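Local coordinates for protein ArsR family transcriptional regulator (Comamonas testosteroni, PDB 6UVU) that is an Sb(III)-responsive transcriptional repressor that probably binds DNA as a dimer through a winged helix-turn-helix domain, at residues R46-L51 against Y97-P102. Numbering follows the deposited sequence.
Sequences RLLHAL and YRIVDP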
ATOM      1  N   ARG B  46      10.762  -5.582  -3.110  1.00 21.75           N
ATOM      2  CA  ARG B  46      11.363  -6.711  -3.814  1.00 21.93           C
ATOM      3  C   ARG B  46      11.908  -7.737  -2.834  1.00 19.48           C
ATOM      4  O   ARG B  46      11.768  -8.942  -3.056  1.00 19.44           O
ATOM      5  CB  ARG B  46      12.474  -6.217  -4.744  1.00 22.93           C
ATOM      6  CG  ARG B  46      11.992  -5.311  -5.867  1.00 24.21           C
ATOM      7  CD  ARG B  46      13.117  -5.072  -6.850  1.00 26.32           C
ATOM      8  NE  ARG B  46      13.414  -6.271  -7.627  1.00 26.81           N
ATOM      9  CZ  ARG B  46      14.647  -6.691  -7.892  1.00 28.03           C
ATOM     10  NH1 ARG B  46      15.684  -6.012  -7.420  1.00 27.51           N
ATOM     11  NH2 ARG B  46      14.848  -7.788  -8.618  1.00 26.02           N
ATOM     12  N   LEU B  47      12.521  -7.274  -1.736  1.00 20.65           N
ATOM     13  CA  LEU B  47      13.003  -8.196  -0.708  1.00 20.27           C
ATOM     14  C   LEU B  47      11.850  -8.983  -0.116  1.00 18.47           C
ATOM     15  O   LEU B  47      11.963 -10.198   0.115  1.00 17.41           O
ATOM     16  CB  LEU B  47      13.728  -7.418   0.401  1.00 23.22           C
ATOM     17  CG  LEU B  47      15.167  -6.964   0.173  1.00 25.45           C
ATOM     18  CD1 LEU B  47      15.646  -6.070   1.324  1.00 24.45           C
ATOM     19  CD2 LEU B  47      16.050  -8.198   0.069  1.00 27.46           C
ATOM     20  N   LEU B  48      10.725  -8.297   0.123  1.00 17.49           N
ATOM     21  CA  LEU B  48       9.555  -8.925   0.734  1.00 17.62           C
ATOM     22  C   LEU B  48       8.929  -9.944  -0.206  1.00 17.39           C
ATOM     23  O   LEU B  48       8.461 -11.002   0.230  1.00 17.61           O
ATOM     24  CB  LEU B  48       8.529  -7.860   1.102  1.00 18.53           C
ATOM     25  CG  LEU B  48       8.359  -7.370   2.541  1.00 20.96           C
ATOM     26  CD1 LEU B  48       9.567  -7.655   3.377  1.00 21.52           C
ATOM     27  CD2 LEU B  48       8.020  -5.873   2.565  1.00 20.19           C
ATOM     28  N   HIS B  49       8.893  -9.631  -1.499  1.00 16.66           N
ATOM     29  CA  HIS B  49       8.382 -10.595  -2.457  1.00 16.16           C
ATOM     30  C   HIS B  49       9.292 -11.821  -2.552  1.00 16.27           C
ATOM     31  O   HIS B  49       8.808 -12.956  -2.549  1.00 13.78           O
ATOM     32  CB  HIS B  49       8.215  -9.945  -3.831  1.00 15.74           C
ATOM     33  CG  HIS B  49       7.554 -10.855  -4.824  1.00 14.92           C
ATOM     34  ND1 HIS B  49       7.771 -10.768  -6.183  1.00 15.61           N
ATOM     35  CD2 HIS B  49       6.666 -11.860  -4.646  1.00 14.31           C
ATOM     36  CE1 HIS B  49       7.050 -11.691  -6.798  1.00 13.94           C
ATOM     37  NE2 HIS B  49       6.370 -12.365  -5.889  1.00 13.34           N
ATOM     38  N   ALA B  50      10.607 -11.608  -2.667  1.00 17.76           N
ATOM     39  CA  ALA B  50      11.548 -12.728  -2.725  1.00 18.96           C
ATOM     40  C   ALA B  50      11.432 -13.622  -1.493  1.00 22.08           C
ATOM     41  O   ALA B  50      11.545 -14.848  -1.598  1.00 20.97           O
ATOM     42  CB  ALA B  50      12.979 -12.207  -2.872  1.00 18.95           C
ATOM     43  N   LEU B  51      11.187 -13.029  -0.316  1.00 23.68           N
ATOM     44  CA  LEU B  51      10.942 -13.816   0.891  1.00 21.90           C
ATOM     45  C   LEU B  51       9.607 -14.542   0.830  1.00 20.34           C
ATOM     46  O   LEU B  51       9.491 -15.682   1.292  1.00 20.26           O
ATOM     47  CB  LEU B  51      10.969 -12.919   2.116  1.00 22.79           C
ATOM     48  CG  LEU B  51      12.323 -12.354   2.485  1.00 24.62           C
ATOM     49  CD1 LEU B  51      12.129 -11.230   3.490  1.00 26.12           C
ATOM     50  CD2 LEU B  51      13.183 -13.476   3.068  1.00 25.37           C
ATOM     51  N   TYR B  97      15.310 -15.780   7.403  1.00 22.59           N
ATOM     52  CA  TYR B  97      14.320 -14.717   7.585  1.00 23.64           C
ATOM     53  C   TYR B  97      12.990 -15.130   6.977  1.00 22.50           C
ATOM     54  O   TYR B  97      12.956 -15.633   5.853  1.00 24.78           O
ATOM     55  CB  TYR B  97      14.790 -13.418   6.934  1.00 22.65           C
ATOM     56  CG  TYR B  97      15.897 -12.721   7.678  1.00 21.78           C
ATOM     57  CD1 TYR B  97      15.621 -11.824   8.707  1.00 22.75           C
ATOM     58  CD2 TYR B  97      17.220 -12.944   7.341  1.00 22.59           C
ATOM     59  CE1 TYR B  97      16.635 -11.181   9.372  1.00 21.63           C
ATOM     60  CE2 TYR B  97      18.235 -12.300   7.997  1.00 22.92           C
ATOM     61  CZ  TYR B  97      17.943 -11.429   9.007  1.00 23.32           C
ATOM     62  OH  TYR B  97      18.995 -10.816   9.641  1.00 25.06           O
ATOM     63  N   ARG B  98      11.901 -14.906   7.713  1.00 25.02           N
ATOM     64  CA  ARG B  98      10.545 -15.206   7.261  1.00 27.10           C
ATOM     65  C   ARG B  98       9.621 -14.038   7.606  1.00 26.28           C
ATOM     66  O   ARG B  98       9.789 -13.400   8.649  1.00 21.87           O
ATOM     67  CB  ARG B  98      10.015 -16.487   7.909  1.00 34.13           C
ATOM     68  CG  ARG B  98       8.913 -17.162   7.125  1.00 43.35           C
ATOM     69  CD  ARG B  98       8.294 -18.315   7.901  1.00 51.15           C
ATOM     70  NE  ARG B  98       9.282 -19.312   8.310  1.00 60.05           N
ATOM     71  CZ  ARG B  98       9.652 -20.350   7.560  1.00 63.05           C
ATOM     72  NH1 ARG B  98       9.116 -20.516   6.355  1.00 60.16           N
ATOM     73  NH2 ARG B  98      10.559 -21.216   8.009  1.00 57.96           N
ATOM     74  N   ILE B  99       8.640 -13.782   6.739  1.00 24.40           N
ATOM     75  CA  ILE B  99       7.619 -12.759   6.966  1.00 26.60           C
ATOM     76  C   ILE B  99       6.614 -13.290   7.979  1.00 26.57           C
ATOM     77  O   ILE B  99       5.980 -14.327   7.752  1.00 28.44           O
ATOM     78  CB  ILE B  99       6.901 -12.385   5.654  1.00 27.76           C
ATOM     79  CG1 ILE B  99       7.836 -11.740   4.631  1.00 28.71           C
ATOM     80  CG2 ILE B  99       5.731 -11.462   5.924  1.00 29.47           C
ATOM     81  CD1 ILE B  99       7.198 -11.610   3.253  1.00 27.17           C
ATOM     82  N   VAL B 100       6.429 -12.563   9.078  1.00 25.86           N
ATOM     83  CA  VAL B 100       5.431 -12.929  10.076  1.00 28.31           C
ATOM     84  C   VAL B 100       4.358 -11.858  10.270  1.00 27.61           C
ATOM     85  O   VAL B 100       3.474 -12.032  11.112  1.00 28.39           O
ATOM     86  CB  VAL B 100       6.096 -13.288  11.424  1.00 26.52           C
ATOM     87  CG1 VAL B 100       6.969 -14.535  11.264  1.00 26.53           C
ATOM     88  CG2 VAL B 100       6.917 -12.121  11.936  1.00 29.27           C
ATOM     89  N   ASP B 101       4.382 -10.773   9.496  1.00 27.25           N
ATOM     90  CA  ASP B 101       3.265  -9.828   9.497  1.00 27.72           C
ATOM     91  C   ASP B 101       2.273 -10.210   8.399  1.00 28.39           C
ATOM     92  O   ASP B 101       2.586 -10.058   7.212  1.00 27.54           O
ATOM     93  CB  ASP B 101       3.782  -8.405   9.289  1.00 27.96           C
ATOM     94  CG  ASP B 101       2.736  -7.343   9.592  1.00 27.94           C
ATOM     95  OD1 ASP B 101       1.579  -7.470   9.155  1.00 25.90           O
ATOM     96  OD2 ASP B 101       3.082  -6.363  10.272  1.00 34.70           O
ATOM     97  N   PRO B 102       1.069 -10.709   8.732  1.00 28.91           N
ATOM     98  CA  PRO B 102       0.116 -11.054   7.663  1.00 29.20           C
ATOM     99  C   PRO B 102      -0.488  -9.832   6.975  1.00 27.79           C
ATOM    100  O   PRO B 102      -0.868  -9.919   5.803  1.00 30.73           O
ATOM    101  CB  PRO B 102      -0.957 -11.870   8.398  1.00 28.45           C
ATOM    102  CG  PRO B 102      -0.963 -11.273   9.769  1.00 28.96           C
ATOM    103  CD  PRO B 102       0.482 -10.890  10.070  1.00 29.64           C
TER
HETATM  104  O   HOH W   1       8.576 -15.363   4.228  1.00 24.65           O
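With CG1 anti to its carbonyl carbon (chi1 -64°) and CD1 carried on in an extended chain (chi2 169°), Ile-99 reaches from its strand to the side of the helix holding Leu-48 and Leu-51. Leu-51 has a similar first torsion (chi1 -69°), with CG beside its backbone N, and its CD2 methyl meets Tyr-97. The contact lies in the winged helix-turn-helix domain of the ArsR family and joins helix 42-54 to strand 94-99, the second strand of the beta-hairpin wing. The short segments run almost at right angles, their axes 8.7 Å apart, and bury only 191 Å² between them, though all four touching residues are buried.

At the helix, the CD1 methyl of Ile-99 comes 3.3 Å from the carbonyl oxygen of Leu-48 and lies 4.2 Å from CB of Leu-51, so that it fits between positions one turn apart. The branched end of Leu-48 adds only a looser contact. On the other side of Arg-98, whose CB points away from the helix, the CD2 methyl of Leu-51 rests 3.5 Å from the carbonyl oxygen of Tyr-97 and 4.2 Å from CB of the same residue. The end of the Tyr-97 side chain leads away from this helix, and the side chain also packs on Val-59, Leu-77 and Ala-88. Leu-62, Leu-77 and Leu-86 also pack on Leu-51, extending the apolar core to helix 59-65, helix 70-82 and the partner strand 86-91. Arg-46 and His-49, by contrast, hydrogen-bond to the backbone of Ile-24 of the second subunit.

No direct hydrogen bond links residues 46-51 to residues 97-102. One water bridges the backbones instead, donating to the carbonyl oxygen of Leu-51 at 3.1 Å and accepting from the backbone N of Ile-99 at 3.0 Å.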